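Local structure of ribose ABC transporter, substrate binding protein (Conexibacter woesei, 4KQ9) at residues D54-A59 with P79-A84; P90-A95 with I255-D260; A134-T139 with Q182-R187. The protein is probably a periplasmic solute-binding protein that binds a carbohydrate and hands it to an ABC transporter. The protein carries 1 engineered substitution. All blocks are in the same frame, centred on the assembly; numbering follows the deposited sequence.

Interaction 1: D54-A59 with P79-A84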
loop_
_atom_site.group_PDB
_atom_site.type_symbol
_atom_site.label_atom_id
_atom_site.label_comp_id
_atom_site.label_asym_id
_atom_site.label_seq_id
_atom_site.Cartn_x
_atom_site.Cartn_y
_atom_site.Cartn_z
ATOM N N ASP A 54 11.108 -12.902 -16.419
ATOM C CA ASP A 54 10.902 -13.416 -17.775
ATOM C C ASP A 54 9.764 -12.659 -18.393
ATOM O O ASP A 54 9.750 -12.377 -19.617
ATOM C CB ASP A 54 10.487 -14.915 -17.812
ATOM C CG ASP A 54 11.484 -15.864 -17.126
ATOM O OD1 ASP A 54 12.695 -15.554 -16.989
ATOM O OD2 ASP A 54 11.024 -16.965 -16.736
ATOM N N SER A 55 8.757 -12.362 -17.577
ATOM C CA SER A 55 7.569 -11.744 -18.157
ATOM C C SER A 55 7.935 -10.326 -18.680
ATOM O O SER A 55 7.515 -9.918 -19.765
ATOM C CB SER A 55 6.438 -11.715 -17.157
ATOM O OG SER A 55 5.331 -11.033 -17.701
ATOM N N ILE A 56 8.784 -9.636 -17.919
ATOM C CA ILE A 56 9.190 -8.273 -18.244
ATOM C C ILE A 56 10.114 -8.329 -19.462
ATOM O O ILE A 56 9.854 -7.648 -20.485
ATOM C CB ILE A 56 9.932 -7.636 -17.059
ATOM C CG1 ILE A 56 8.899 -7.215 -16.003
ATOM C CG2 ILE A 56 10.778 -6.441 -17.511
ATOM C CD1 ILE A 56 9.499 -6.841 -14.687
ATOM N N ASP A 57 11.189 -9.121 -19.308
ATOM C CA ASP A 57 12.163 -9.397 -20.404
ATOM C C ASP A 57 11.410 -9.687 -21.676
ATOM O O ASP A 57 11.747 -9.208 -22.736
ATOM C CB ASP A 57 13.075 -10.611 -20.084
ATOM C CG ASP A 57 14.257 -10.267 -19.172
ATOM O OD1 ASP A 57 14.702 -9.097 -19.141
ATOM O OD2 ASP A 57 14.767 -11.179 -18.462
ATOM N N ASN A 58 10.336 -10.446 -21.554
ATOM C CA ASN A 58 9.561 -10.790 -22.700
ATOM C C ASN A 58 8.756 -9.634 -23.268
ATOM O O ASN A 58 8.688 -9.447 -24.503
ATOM C CB ASN A 58 8.628 -11.935 -22.358
ATOM C CG ASN A 58 7.658 -12.210 -23.473
ATOM O OD1 ASN A 58 8.059 -12.439 -24.617
ATOM N ND2 ASN A 58 6.370 -12.142 -23.163
ATOM N N ALA A 59 8.117 -8.855 -22.389
ATOM C CA ALA A 59 7.352 -7.700 -22.886
ATOM C C ALA A 59 8.285 -6.713 -23.588
ATOM O O ALA A 59 7.932 -6.151 -24.614
ATOM C CB ALA A 59 6.575 -7.020 -21.764
ATOM N N PRO A 79 18.115 -5.226 -12.367
ATOM C CA PRO A 79 18.804 -5.384 -13.658
ATOM C C PRO A 79 17.874 -5.408 -14.859
ATOM O O PRO A 79 18.104 -4.762 -15.865
ATOM C CB PRO A 79 19.498 -6.755 -13.506
ATOM C CG PRO A 79 19.771 -6.837 -12.057
ATOM C CD PRO A 79 18.553 -6.238 -11.401
ATOM N N THR A 80 16.805 -6.147 -14.733
ATOM C CA THR A 80 15.817 -6.225 -15.775
ATOM C C THR A 80 15.142 -4.859 -16.073
ATOM O O THR A 80 15.018 -4.439 -17.199
ATOM C CB THR A 80 14.731 -7.229 -15.348
ATOM O OG1 THR A 80 15.342 -8.338 -14.676
ATOM C CG2 THR A 80 13.920 -7.695 -16.551
ATOM N N ILE A 81 14.703 -4.154 -15.048
ATOM C CA ILE A 81 13.974 -2.915 -15.325
ATOM C C ILE A 81 14.998 -1.867 -15.862
ATOM O O ILE A 81 14.758 -1.191 -16.841
ATOM C CB ILE A 81 13.209 -2.470 -14.079
ATOM C CG1 ILE A 81 12.100 -3.496 -13.824
ATOM C CG2 ILE A 81 12.672 -1.056 -14.298
ATOM C CD1 ILE A 81 11.472 -3.421 -12.449
ATOM N N LYS A 82 16.172 -1.811 -15.254
ATOM C CA LYS A 82 17.295 -1.030 -15.799
ATOM C C LYS A 82 17.557 -1.387 -17.263
ATOM O O LYS A 82 17.850 -0.518 -18.106
ATOM C CB LYS A 82 18.536 -1.283 -14.967
ATOM C CG LYS A 82 19.629 -0.274 -15.200
ATOM C CD LYS A 82 20.665 -0.277 -14.084
ATOM C CE LYS A 82 21.763 -1.304 -14.319
ATOM N NZ LYS A 82 23.002 -0.930 -13.583
ATOM N N GLY A 83 17.387 -2.661 -17.585
ATOM C CA GLY A 83 17.562 -3.098 -18.952
ATOM C C GLY A 83 16.533 -2.533 -19.873
ATOM O O GLY A 83 16.873 -2.132 -20.996
ATOM N N ALA A 84 15.258 -2.520 -19.428
ATOM C CA ALA A 84 14.161 -1.948 -20.228
ATOM C C ALA A 84 14.342 -0.426 -20.542
ATOM O O ALA A 84 14.057 0.050 -21.653
ATOM C CB ALA A 84 12.837 -2.175 -19.520
#
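Thr-80 pushes its methyl group into the angle between Ile-56 and Asp-57, and this single CG2 atom makes most of the contact between helix segments 54-59 and 79-84. It meets the branch methyl of the isoleucine, Ile-56 CG2 to Thr-80 CG2 at 3.5 Å, and, roughly at a right angle to that, a carboxylate oxygen, Asp-57 OD1 to Thr-80 CG2 at 3.0 Å. The latter pair is too short for a normal contact and its exact length is doubtful, so no attraction should be read from it. The aspartate side chain lies roughly at a right angle to that of the threonine. With OG1 beside the backbone N (chi1 -39°) and CG2 roughly anti to it, the methyl of Thr-80 faces the other helix. Deeper in, Ile-56 CD1 lies 4.3 Å from Ile-81 CG1, a looser apolar touch. The helices run almost parallel: the two short segments have axes 9.8 Å apart at an angle of 10°, with Asp-57 and Thr-80 nearest in register. That is what the Rossmann-like alpha/beta layering of this lobe asks for, since helices 49-61 and 78-86 are successive connections of one parallel sheet and pack side by side on the same face of it. The sheet beneath receives the inward side chains: Ile-56 and Ile-81 both rest on Val-69 of strand 66-69, while Ile-81 and Ala-84 reach Val-91 of the next strand. Ile-53 also touches Thr-80, and Val-60 touches Ala-84, extending the helix-helix seam.

Interaction 2: P90-A95 with I255-D260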
loop_
_atom_site.group_PDB
_atom_site.type_symbol
_atom_site.label_atom_id
_atom_site.label_comp_id
_atom_site.label_asym_id
_atom_site.label_seq_id
_atom_site.Cartn_x
_atom_site.Cartn_y
_atom_site.Cartn_z
ATOM N N PRO A 90 10.063 3.776 -21.815
ATOM C CA PRO A 90 9.758 4.559 -20.597
ATOM C C PRO A 90 9.091 3.602 -19.589
ATOM O O PRO A 90 8.170 2.876 -19.989
ATOM C CB PRO A 90 8.717 5.550 -21.048
ATOM C CG PRO A 90 8.513 5.334 -22.524
ATOM C CD PRO A 90 9.186 4.078 -22.937
ATOM N N VAL A 91 9.566 3.598 -18.343
ATOM C CA VAL A 91 9.056 2.696 -17.313
ATOM C C VAL A 91 8.455 3.471 -16.141
ATOM O O VAL A 91 9.076 4.377 -15.638
ATOM C CB VAL A 91 10.185 1.872 -16.741
ATOM C CG1 VAL A 91 9.723 1.003 -15.587
ATOM C CG2 VAL A 91 10.814 1.020 -17.842
ATOM N N ILE A 92 7.297 3.055 -15.656
ATOM C CA ILE A 92 6.728 3.649 -14.458
ATOM C C ILE A 92 6.660 2.504 -13.448
ATOM O O ILE A 92 6.107 1.467 -13.755
ATOM C CB ILE A 92 5.324 4.251 -14.688
ATOM C CG1 ILE A 92 5.424 5.490 -15.606
ATOM C CG2 ILE A 92 4.675 4.635 -13.338
ATOM C CD1 ILE A 92 4.053 6.045 -15.987
ATOM N N LEU A 93 7.183 2.723 -12.264
ATOM C CA LEU A 93 6.971 1.827 -11.177
ATOM C C LEU A 93 5.646 2.159 -10.492
ATOM O O LEU A 93 5.277 3.342 -10.334
ATOM C CB LEU A 93 8.110 1.921 -10.163
ATOM C CG LEU A 93 9.433 1.638 -10.834
ATOM C CD1 LEU A 93 10.533 2.095 -9.910
ATOM C CD2 LEU A 93 9.480 0.158 -11.225
ATOM N N LEU A 94 4.952 1.122 -10.035
ATOM C CA LEU A 94 3.574 1.306 -9.575
ATOM C C LEU A 94 3.348 0.526 -8.284
ATOM O O LEU A 94 3.604 -0.676 -8.247
ATOM C CB LEU A 94 2.609 0.887 -10.693
ATOM C CG LEU A 94 1.138 1.040 -10.363
ATOM C CD1 LEU A 94 0.764 2.410 -9.892
ATOM C CD2 LEU A 94 0.213 0.677 -11.497
ATOM N N ALA A 95 2.888 1.234 -7.253
ATOM C CA ALA A 95 2.600 0.780 -5.850
ATOM C C ALA A 95 3.818 0.492 -4.960
ATOM O O ALA A 95 3.836 0.804 -3.745
ATOM C CB ALA A 95 1.620 -0.378 -5.827
ATOM N N ILE A 255 -1.758 5.175 -15.602
ATOM C CA ILE A 255 -2.132 5.240 -17.016
ATOM C C ILE A 255 -2.146 6.709 -17.487
ATOM O O ILE A 255 -1.661 6.991 -18.503
ATOM C CB ILE A 255 -3.499 4.581 -17.336
ATOM C CG1 ILE A 255 -3.433 3.069 -17.282
ATOM C CG2 ILE A 255 -4.004 4.951 -18.732
ATOM C CD1 ILE A 255 -2.349 2.487 -18.138
ATOM N N ASP A 256 -2.767 7.590 -16.739
ATOM C CA ASP A 256 -2.788 8.990 -17.089
ATOM C C ASP A 256 -1.370 9.605 -17.212
ATOM O O ASP A 256 -1.121 10.327 -18.089
ATOM C CB ASP A 256 -3.648 9.789 -16.173
ATOM C CG ASP A 256 -5.119 9.800 -16.601
ATOM O OD1 ASP A 256 -5.451 9.561 -17.785
ATOM O OD2 ASP A 256 -5.909 10.024 -15.723
ATOM N N VAL A 257 -0.494 9.279 -16.287
ATOM C CA VAL A 257 0.882 9.697 -16.369
ATOM C C VAL A 257 1.548 9.207 -17.666
ATOM O O VAL A 257 2.104 9.947 -18.399
ATOM C CB VAL A 257 1.650 9.266 -15.121
ATOM C CG1 VAL A 257 3.095 9.600 -15.270
ATOM C CG2 VAL A 257 1.075 9.985 -13.925
HETATM N N MSE A 258 1.457 7.943 -17.920
HETATM C CA MSE A 258 2.012 7.402 -19.125
HETATM C C MSE A 258 1.373 7.984 -20.346
HETATM O O MSE A 258 2.098 8.388 -21.263
HETATM C CB MSE A 258 1.867 5.890 -19.159
HETATM C CG MSE A 258 2.418 5.241 -20.422
HETATM SE SE MSE A 258 4.400 5.353 -20.404
HETATM C CE MSE A 258 4.746 3.935 -19.152
ATOM N N ALA A 259 0.049 8.060 -20.416
ATOM C CA ALA A 259 -0.573 8.621 -21.641
ATOM C C ALA A 259 -0.233 10.114 -21.867
ATOM O O ALA A 259 0.048 10.525 -23.011
ATOM C CB ALA A 259 -2.060 8.379 -21.671
ATOM N N ASP A 260 -0.133 10.907 -20.805
ATOM C CA ASP A 260 0.240 12.288 -20.972
ATOM C C ASP A 260 1.687 12.384 -21.480
ATOM O O ASP A 260 1.992 13.259 -22.317
ATOM C CB ASP A 260 0.138 13.122 -19.691
ATOM C CG ASP A 260 -1.298 13.408 -19.244
ATOM O OD1 ASP A 260 -2.262 13.244 -20.027
ATOM O OD2 ASP A 260 -1.465 13.818 -18.064
#
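Ile-92 extends its CD1 methyl onto segment 255-260 of helix 247-264, where it meets two consecutive residues at once. Val-257 takes it on CG1, 3.8 Å from Ile-92 CD1, and Met-258, a selenomethionine here, takes it on CB, 3.9 Å from that methyl. The isoleucine and selenomethionine side chains run alongside one another, pointing in opposing directions. Met-258 leaves the helix with CG anti to the backbone N (chi1 179°) and then folds twice, at chi2 71° and chi3 77°. The bends bring the terminal methyl back to the strand, with Met-258 CE 3.9 Å from Ile-92 CG1. The backbone is met as well, Met-258 CE lying 3.7 Å from Pro-90 O. The selenium rests more loosely on the proline ring, Met-258 SE being 4.4 Å from Pro-90 CB. All of this is van der Waals packing. Ile-68 of the neighbouring strand also touches Met-258, so the side chain spans two strands. On the helix's other side Asp-256 and Asp-260 both form salt bridges with Arg-36, tying it to the segment after helix 20-35. Helix 247-264 thus covers the N-terminal lobe's sheet, a return of the polypeptide typical of the type I periplasmic binding protein fold.

Interaction 3: A134-T139 with Q182-R187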
loop_
_atom_site.group_PDB
_atom_site.type_symbol
_atom_site.label_atom_id
_atom_site.label_comp_id
_atom_site.label_asym_id
_atom_site.label_seq_id
_atom_site.Cartn_x
_atom_site.Cartn_y
_atom_site.Cartn_z
ATOM N N ALA A 134 1.829 0.028 21.656
ATOM C CA ALA A 134 2.734 -0.949 21.161
ATOM C C ALA A 134 2.604 -1.041 19.653
ATOM O O ALA A 134 1.561 -0.698 19.054
ATOM C CB ALA A 134 2.444 -2.312 21.768
HETATM N N MSE A 135 3.691 -1.495 19.057
HETATM C CA MSE A 135 3.788 -1.575 17.599
HETATM C C MSE A 135 4.081 -2.978 17.236
HETATM O O MSE A 135 5.057 -3.573 17.745
HETATM C CB MSE A 135 4.882 -0.583 17.118
HETATM C CG MSE A 135 4.440 0.842 17.353
HETATM SE SE MSE A 135 5.869 2.079 16.660
HETATM C CE MSE A 135 5.848 1.586 14.718
ATOM N N VAL A 136 3.252 -3.516 16.360
ATOM C CA VAL A 136 3.442 -4.837 15.771
ATOM C C VAL A 136 3.716 -4.649 14.290
ATOM O O VAL A 136 2.782 -4.513 13.446
ATOM C CB VAL A 136 2.237 -5.769 16.034
ATOM C CG1 VAL A 136 2.353 -7.137 15.290
ATOM C CG2 VAL A 136 2.036 -6.006 17.548
ATOM N N ASN A 137 4.985 -4.661 13.970
ATOM C CA ASN A 137 5.451 -4.374 12.629
ATOM C C ASN A 137 5.474 -5.661 11.887
ATOM O O ASN A 137 5.468 -6.700 12.521
ATOM C CB ASN A 137 6.827 -3.719 12.632
ATOM C CG ASN A 137 6.878 -2.379 13.343
ATOM O OD1 ASN A 137 6.521 -1.317 12.772
ATOM N ND2 ASN A 137 7.395 -2.387 14.571
ATOM N N GLY A 138 5.393 -5.626 10.544
ATOM C CA GLY A 138 5.485 -6.838 9.711
ATOM C C GLY A 138 7.004 -7.143 9.529
ATOM O O GLY A 138 7.793 -6.966 10.477
ATOM N N THR A 139 7.393 -7.588 8.329
ATOM C CA THR A 139 8.808 -8.023 8.013
ATOM C C THR A 139 9.887 -6.972 8.084
ATOM O O THR A 139 9.849 -5.887 7.474
ATOM C CB THR A 139 8.821 -8.661 6.601
ATOM O OG1 THR A 139 7.821 -9.656 6.554
ATOM C CG2 THR A 139 10.164 -9.322 6.294
ATOM N N GLN A 182 -0.760 -11.426 21.777
ATOM C CA GLN A 182 -0.956 -12.120 23.035
ATOM C C GLN A 182 0.279 -11.995 23.941
ATOM O O GLN A 182 0.117 -11.721 25.093
ATOM C CB GLN A 182 -1.463 -13.558 22.865
ATOM C CG GLN A 182 -0.752 -14.425 21.892
ATOM C CD GLN A 182 -1.266 -15.888 21.897
ATOM O OE1 GLN A 182 -2.478 -16.196 21.936
ATOM N NE2 GLN A 182 -0.328 -16.786 21.885
ATOM N N ASN A 183 1.482 -11.999 23.377
ATOM C CA ASN A 183 2.721 -11.814 24.176
ATOM C C ASN A 183 2.833 -10.429 24.707
ATOM O O ASN A 183 3.180 -10.260 25.887
ATOM C CB ASN A 183 3.935 -12.170 23.377
ATOM C CG ASN A 183 3.995 -13.665 23.069
ATOM O OD1 ASN A 183 3.279 -14.451 23.678
ATOM N ND2 ASN A 183 4.819 -14.045 22.138
ATOM N N ILE A 184 2.541 -9.424 23.869
ATOM C CA ILE A 184 2.523 -8.060 24.325
ATOM C C ILE A 184 1.624 -7.907 25.527
ATOM O O ILE A 184 1.970 -7.245 26.496
ATOM C CB ILE A 184 2.099 -7.050 23.195
ATOM C CG1 ILE A 184 3.238 -6.831 22.243
ATOM C CG2 ILE A 184 1.663 -5.699 23.790
ATOM C CD1 ILE A 184 2.819 -6.253 20.861
ATOM N N LEU A 185 0.437 -8.452 25.441
ATOM C CA LEU A 185 -0.545 -8.238 26.506
ATOM C C LEU A 185 -0.123 -8.972 27.782
ATOM O O LEU A 185 -0.545 -8.582 28.843
ATOM C CB LEU A 185 -1.938 -8.697 26.067
ATOM C CG LEU A 185 -2.576 -7.845 24.937
ATOM C CD1 LEU A 185 -3.776 -8.527 24.315
ATOM C CD2 LEU A 185 -2.922 -6.445 25.482
ATOM N N THR A 186 0.680 -10.032 27.683
ATOM C CA THR A 186 1.136 -10.696 28.911
ATOM C C THR A 186 2.132 -9.800 29.680
ATOM O O THR A 186 2.308 -9.964 30.855
ATOM C CB THR A 186 1.760 -12.049 28.668
ATOM O OG1 THR A 186 3.040 -11.923 28.008
ATOM C CG2 THR A 186 0.782 -13.023 27.922
ATOM N N ARG A 187 2.840 -8.946 28.940
ATOM C CA ARG A 187 3.873 -8.061 29.472
ATOM C C ARG A 187 3.288 -6.688 29.777
ATOM O O ARG A 187 3.733 -6.033 30.708
ATOM C CB ARG A 187 4.948 -7.827 28.436
ATOM C CG ARG A 187 5.627 -9.035 27.852
ATOM C CD ARG A 187 6.876 -8.660 27.068
ATOM N NE ARG A 187 6.600 -8.197 25.727
ATOM C CZ ARG A 187 6.612 -8.955 24.630
ATOM N NH1 ARG A 187 6.965 -10.257 24.635
ATOM N NH2 ARG A 187 6.301 -8.398 23.472
#
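A buried, purely apolar strand-to-helix contact joins strand 132-136 of the smaller parallel sheet to the last turns of helix 174-187, and one residue, Ile-184, supplies the helix side of it. Its CD1 methyl meets Val-136 CG2 at 3.4 Å, tighter than ordinary van der Waals contact, the two side chains lying askew to one another. The other branch, Ile-184 CG2, sits 4.0 Å from Ala-134 CB, and Ile-184 CD1 lies 4.1 Å from Ala-134 CB. Both isoleucine branches therefore bear on the small alanine, while CD1 alone reaches the valine. With CG1 set opposite the carbonyl carbon (chi1 -76°) and the chain then extended, CD1 can span from one strand residue to the other. In the last turn of the helix, Thr-186 OG1 donates to Asn-183 O at 2.7 Å, and the guanidinium of Arg-187 folds back with that same carbonyl oxygen over its face. Arg-187 also forms a salt bridge with Asp-165, a residue that the side chains of Ala-134 and Ile-184 also touch. Helix 174-187 connects strands 162-167 and 193-196, the two neighbours of strand 132-136, so the contact lies under a classic beta-alpha-beta crossover of a Rossmann-like lobe.

Interactions 1 and 2 belong to one layered unit: helices 49-61 and 78-86 pack on one face of the six-stranded sheet and helix 247-264 on the opposite face. Their centres are 16 Å apart, and they meet through the strand, with Ile-81 CG2 3.8 Å from Val-91 CG1. Interaction 3 lies in the other lobe, its centre 40 Å from that of interaction 1 and 38 Å from that of interaction 2, without touching either. In sequence it is nested inside the loop that interaction 2 closes, so the chain builds the second lobe before returning to the first. In this family, the cleft between such lobes is where the sugar generally binds.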